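Local coordinates for protein lovastatin nonaketide synthase, polyketide synthase component (Aspergillus terreus, PDB 7CPX) that catalyses, together with the enoyl reductase LovC, the iterative synthesis of the nonaketide dihydromonacolin L on the pathway to lovastatin, at residues 129-133 / 206-210; 1976-1981 / 2094-2099. The protein carries 2 engineered substitutions. The contacts are given in a common frame with arbitrary orientation. Residue numbers count along the deposited sequence, not the author numbering.

Interaction 1 of 2, residues 129-133 / 206-210; sequences VGVMT and AGANL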
loop_
_atom_site.group_PDB
_atom_site.type_symbol
_atom_site.label_atom_id
_atom_site.label_comp_id
_atom_site.label_asym_id
_atom_site.label_seq_id
_atom_site.Cartn_x
_atom_site.Cartn_y
_atom_site.Cartn_z
ATOM N N VAL A 129 -29.651 -8.389 -27.281
ATOM C CA VAL A 129 -28.224 -8.102 -27.309
ATOM C C VAL A 129 -27.483 -9.248 -26.640
ATOM O O VAL A 129 -27.816 -9.645 -25.517
ATOM C CB VAL A 129 -27.910 -6.765 -26.616
ATOM C CG1 VAL A 129 -26.431 -6.445 -26.716
ATOM C CG2 VAL A 129 -28.725 -5.655 -27.242
ATOM N N GLY A 130 -26.479 -9.774 -27.332
ATOM C CA GLY A 130 -25.615 -10.793 -26.782
ATOM C C GLY A 130 -24.309 -10.210 -26.290
ATOM O O GLY A 130 -23.475 -9.759 -27.083
ATOM N N VAL A 131 -24.126 -10.198 -24.975
ATOM C CA VAL A 131 -22.918 -9.683 -24.350
ATOM C C VAL A 131 -22.430 -10.708 -23.341
ATOM O O VAL A 131 -23.215 -11.243 -22.551
ATOM C CB VAL A 131 -23.163 -8.322 -23.670
ATOM C CG1 VAL A 131 -23.695 -7.325 -24.673
ATOM C CG2 VAL A 131 -24.131 -8.479 -22.524
ATOM N N MET A 132 -21.130 -10.979 -23.373
ATOM C CA MET A 132 -20.509 -11.957 -22.494
ATOM C C MET A 132 -19.333 -11.406 -21.710
ATOM O O MET A 132 -19.019 -11.951 -20.645
ATOM C CB MET A 132 -20.028 -13.163 -23.317
ATOM C CG MET A 132 -19.289 -14.241 -22.536
ATOM S SD MET A 132 -18.220 -15.212 -23.609
ATOM C CE MET A 132 -16.620 -14.847 -22.890
ATOM N N THR A 133 -18.699 -10.333 -22.172
ATOM C CA THR A 133 -17.365 -9.970 -21.717
ATOM C C THR A 133 -17.326 -8.536 -21.212
ATOM O O THR A 133 -16.497 -7.737 -21.659
ATOM C CB THR A 133 -16.347 -10.161 -22.840
ATOM O OG1 THR A 133 -16.777 -11.221 -23.704
ATOM C CG2 THR A 133 -15.001 -10.516 -22.253
ATOM N N ALA A 206 -28.349 -7.821 -31.742
ATOM C CA ALA A 206 -27.055 -7.187 -31.591
ATOM C C ALA A 206 -26.151 -8.062 -30.740
ATOM O O ALA A 206 -26.591 -8.993 -30.068
ATOM C CB ALA A 206 -27.195 -5.794 -30.964
ATOM N N GLY A 207 -24.866 -7.749 -30.795
ATOM C CA GLY A 207 -23.881 -8.420 -29.976
ATOM C C GLY A 207 -22.730 -7.484 -29.716
ATOM O O GLY A 207 -22.416 -6.620 -30.540
ATOM N N ALA A 208 -22.094 -7.655 -28.562
ATOM C CA ALA A 208 -21.015 -6.758 -28.168
ATOM C C ALA A 208 -19.998 -7.516 -27.333
ATOM O O ALA A 208 -20.339 -8.055 -26.277
ATOM C CB ALA A 208 -21.559 -5.563 -27.387
ATOM N N ASN A 209 -18.757 -7.552 -27.810
ATOM C CA ASN A 209 -17.625 -8.022 -27.028
ATOM C C ASN A 209 -16.504 -7.011 -27.176
ATOM O O ASN A 209 -16.117 -6.673 -28.299
ATOM C CB ASN A 209 -17.156 -9.402 -27.480
ATOM C CG ASN A 209 -15.854 -9.815 -26.827
ATOM O OD1 ASN A 209 -15.842 -10.336 -25.712
ATOM N ND2 ASN A 209 -14.747 -9.586 -27.521
ATOM N N LEU A 210 -15.989 -6.529 -26.053
ATOM C CA LEU A 210 -14.957 -5.508 -26.055
ATOM C C LEU A 210 -13.846 -5.889 -25.092
ATOM O O LEU A 210 -14.063 -6.605 -24.110
ATOM C CB LEU A 210 -15.530 -4.142 -25.675
ATOM C CG LEU A 210 -16.530 -3.563 -26.676
ATOM C CD1 LEU A 210 -17.045 -2.236 -26.180
ATOM C CD2 LEU A 210 -15.899 -3.406 -28.046
#
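Val129 opens the pairing with an apolar contact, its CG2 4.0 Å from Ala206 CB, on a face of the sheet that carries Val131 and Ala208 as well. Leu102 of helix 97-113 covers Val129, Ala206 and Ala208, and the small alanines leave room for it. From Val129 CA a C-H...O contact runs 3.3 Å to Ala206 O. That same oxygen accepts the hydrogen bond of Gly130 N (2.8 Å), while Gly130 O receives Ala208 N at 2.9 Å. Gly130 thus straddles Gly207, as a residue does in a parallel bridge; the CA atoms of this pair are 4.3 Å apart, and neither glycine puts a side chain on the opposite face from Val129. Gly207 CA adds a C-H...O contact of 3.2 Å to Gly130 O. The strands run parallel at 18°, within the N-terminal half of the thiolase-like ketosynthase fold, where strand 126-131 lies between 174-177 and 203-209. Val131 CG1 continues the apolar row, 3.9 Å from Ala208 CB. Met132 barely touches the partner segment; its flexible side chain approaches to about 5 Å from that of Cys181 and about 6 Å from that of His367, both predicted ketosynthase active-site residues. At Thr133 the contact turns polar: OG1 donates to Asn209 OD1 in a very short 2.4 Å hydrogen bond. The two-ended amide suits Asn209, which also makes weak hydrogen bonds to Arg244 and Gly245.

Interaction 2 of 2, residues 1976-1981 / 2094-2099; sequences QMLLHA and LARQGL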
loop_
_atom_site.group_PDB
_atom_site.type_symbol
_atom_site.label_atom_id
_atom_site.label_comp_id
_atom_site.label_asym_id
_atom_site.label_seq_id
_atom_site.Cartn_x
_atom_site.Cartn_y
_atom_site.Cartn_z
ATOM N N GLN A 1976 22.138 15.642 43.685
ATOM C CA GLN A 1976 22.792 16.236 44.848
ATOM C C GLN A 1976 24.298 16.018 44.800
ATOM O O GLN A 1976 25.082 16.943 45.058
ATOM C CB GLN A 1976 22.209 15.649 46.134
ATOM C CG GLN A 1976 22.908 16.114 47.402
ATOM C CD GLN A 1976 22.251 15.579 48.657
ATOM O OE1 GLN A 1976 21.189 14.958 48.600
ATOM N NE2 GLN A 1976 22.880 15.817 49.801
ATOM N N MET A 1977 24.726 14.802 44.462
ATOM C CA MET A 1977 26.151 14.507 44.452
ATOM C C MET A 1977 26.860 15.205 43.299
ATOM O O MET A 1977 28.026 15.586 43.432
ATOM C CB MET A 1977 26.362 12.998 44.392
ATOM C CG MET A 1977 25.767 12.251 45.581
ATOM S SD MET A 1977 26.372 12.837 47.175
ATOM C CE MET A 1977 25.740 11.562 48.261
ATOM N N LEU A 1978 26.177 15.393 42.168
ATOM C CA LEU A 1978 26.742 16.176 41.077
ATOM C C LEU A 1978 26.925 17.628 41.487
ATOM O O LEU A 1978 27.936 18.250 41.148
ATOM C CB LEU A 1978 25.838 16.082 39.848
ATOM C CG LEU A 1978 25.890 14.767 39.074
ATOM C CD1 LEU A 1978 24.640 14.596 38.233
ATOM C CD2 LEU A 1978 27.128 14.723 38.198
ATOM N N LEU A 1979 25.953 18.188 42.209
ATOM C CA LEU A 1979 26.121 19.544 42.718
ATOM C C LEU A 1979 27.311 19.623 43.665
ATOM O O LEU A 1979 28.115 20.562 43.593
ATOM C CB LEU A 1979 24.846 20.006 43.421
ATOM C CG LEU A 1979 23.653 20.280 42.505
ATOM C CD1 LEU A 1979 22.398 20.539 43.320
ATOM C CD2 LEU A 1979 23.942 21.453 41.580
ATOM N N HIS A 1980 27.447 18.637 44.554
ATOM C CA HIS A 1980 28.588 18.624 45.466
ATOM C C HIS A 1980 29.904 18.545 44.701
ATOM O O HIS A 1980 30.864 19.259 45.020
ATOM C CB HIS A 1980 28.466 17.450 46.437
ATOM C CG HIS A 1980 27.370 17.609 47.442
ATOM N ND1 HIS A 1980 26.904 18.840 47.846
ATOM C CD2 HIS A 1980 26.646 16.690 48.124
ATOM C CE1 HIS A 1980 25.941 18.674 48.735
ATOM N NE2 HIS A 1980 25.765 17.379 48.921
ATOM N N ALA A 1981 29.971 17.674 43.692
ATOM C CA ALA A 1981 31.199 17.521 42.921
ATOM C C ALA A 1981 31.528 18.792 42.153
ATOM O O ALA A 1981 32.695 19.187 42.062
ATOM C CB ALA A 1981 31.074 16.335 41.966
ATOM N N LEU A 2094 33.005 12.700 48.663
ATOM C CA LEU A 2094 31.811 13.337 48.121
ATOM C C LEU A 2094 30.552 12.596 48.550
ATOM O O LEU A 2094 29.529 13.219 48.857
ATOM C CB LEU A 2094 31.893 13.403 46.599
ATOM C CG LEU A 2094 32.949 14.306 45.971
ATOM C CD1 LEU A 2094 32.975 14.093 44.468
ATOM C CD2 LEU A 2094 32.671 15.761 46.299
ATOM N N ALA A 2095 30.605 11.262 48.576
ATOM C CA ALA A 2095 29.446 10.488 49.003
ATOM C C ALA A 2095 29.074 10.826 50.439
ATOM O O ALA A 2095 27.892 10.967 50.773
ATOM C CB ALA A 2095 29.730 8.993 48.858
ATOM N N ARG A 2096 30.080 10.980 51.300
ATOM C CA ARG A 2096 29.838 11.329 52.692
ATOM C C ARG A 2096 29.190 12.699 52.833
ATOM O O ARG A 2096 28.672 13.019 53.907
ATOM C CB ARG A 2096 31.151 11.261 53.470
ATOM C CG ARG A 2096 31.559 9.831 53.793
ATOM C CD ARG A 2096 33.047 9.689 54.051
ATOM N NE ARG A 2096 33.384 8.335 54.474
ATOM C CZ ARG A 2096 34.619 7.867 54.594
ATOM N NH1 ARG A 2096 35.672 8.614 54.311
ATOM N NH2 ARG A 2096 34.800 6.616 55.008
ATOM N N GLN A 2097 29.208 13.512 51.776
ATOM C CA GLN A 2097 28.518 14.795 51.816
ATOM C C GLN A 2097 27.006 14.646 51.685
ATOM O O GLN A 2097 26.277 15.586 52.019
ATOM C CB GLN A 2097 29.035 15.712 50.706
ATOM C CG GLN A 2097 30.525 16.000 50.773
ATOM C CD GLN A 2097 30.956 17.064 49.782
ATOM O OE1 GLN A 2097 30.123 17.712 49.149
ATOM N NE2 GLN A 2097 32.264 17.248 49.641
ATOM N N GLY A 2098 26.520 13.500 51.209
ATOM C CA GLY A 2098 25.099 13.345 50.956
ATOM C C GLY A 2098 24.523 11.977 51.262
ATOM O O GLY A 2098 23.459 11.626 50.743
ATOM N N LEU A 2099 25.204 11.190 52.093
ATOM C CA LEU A 2099 24.676 9.879 52.466
ATOM C C LEU A 2099 23.283 9.944 53.078
ATOM O O LEU A 2099 22.441 9.104 52.715
ATOM C CB LEU A 2099 25.635 9.182 53.442
ATOM C CG LEU A 2099 27.075 9.007 52.967
ATOM C CD1 LEU A 2099 27.943 8.430 54.076
ATOM C CD2 LEU A 2099 27.149 8.136 51.725
#
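This is a tight, mainly van der Waals contact between the middle of helix 1972-1985 and residues 2094-2099, whose first residues belong to helix 2085-2095, in a part of the chain containing a five-stranded parallel sheet of Rossmann-like strand order, probably the inactive enoyl reductase region of this synthase. No hydrogen bond joins the two segments. The chains pass in opposite senses, with CA-CA distances of 6.7 Å both for Met1977 with Gly2098 and for Ala1981 with Leu2094. Met1977, long and pliable, reaches in among residues 2094-2098: its SD lies 3.6 Å from Leu2094 O, and its CE is 3.4 Å from Ala2095 O and 3.3 Å from Gly2098 C. Those positions demand a residue without a side chain at Gly2098, because a CB there would clash with Met1977 CE and Gln1976 NE2. Here i to i+3 bonds, Gln2097 N to Leu2094 O (3.0 Å) and Gly2098 N to Ala2095 O (2.9 Å), tighten the chain. Gln1976 NE2 sits 3.5 Å from Gly2098 CA and makes a weak bond to His1980 NE2, one helical turn on. His1980 CB meets Gln2097 OE1 at 3.2 Å, while Gln2097 NE2 is hydrogen-bonded to Glu1984. At the other end, compact Ala1981 admits Leu2094, with CB 3.9 Å from CD1. Helix 1935-1953 closes the buried side, Leu1943 touching both Met1977 and Leu2094, while helix 1972-1985 itself connects the neighbouring parallel strands 1964-1968 and 1988-1993.

In the fold
From the N terminus, interaction 1 comes first: its 72 intervening residues include strand 174-177, which pairs with the other edge of 126-131, and helix 183-196, so the closed loop holds a beta-alpha-beta crossover within the ketosynthase. The chain then passes through the acyltransferase, dehydratase and methyltransferase domains before interaction 2 closes a loop of 112 residues, bringing residues 2094-2099 back against helix 1972-1985. The two loops lie in series, neither nested nor crossed. Their centres are about 92 Å apart, on opposite sides of the chain's centre, so each contact ties together its own domain.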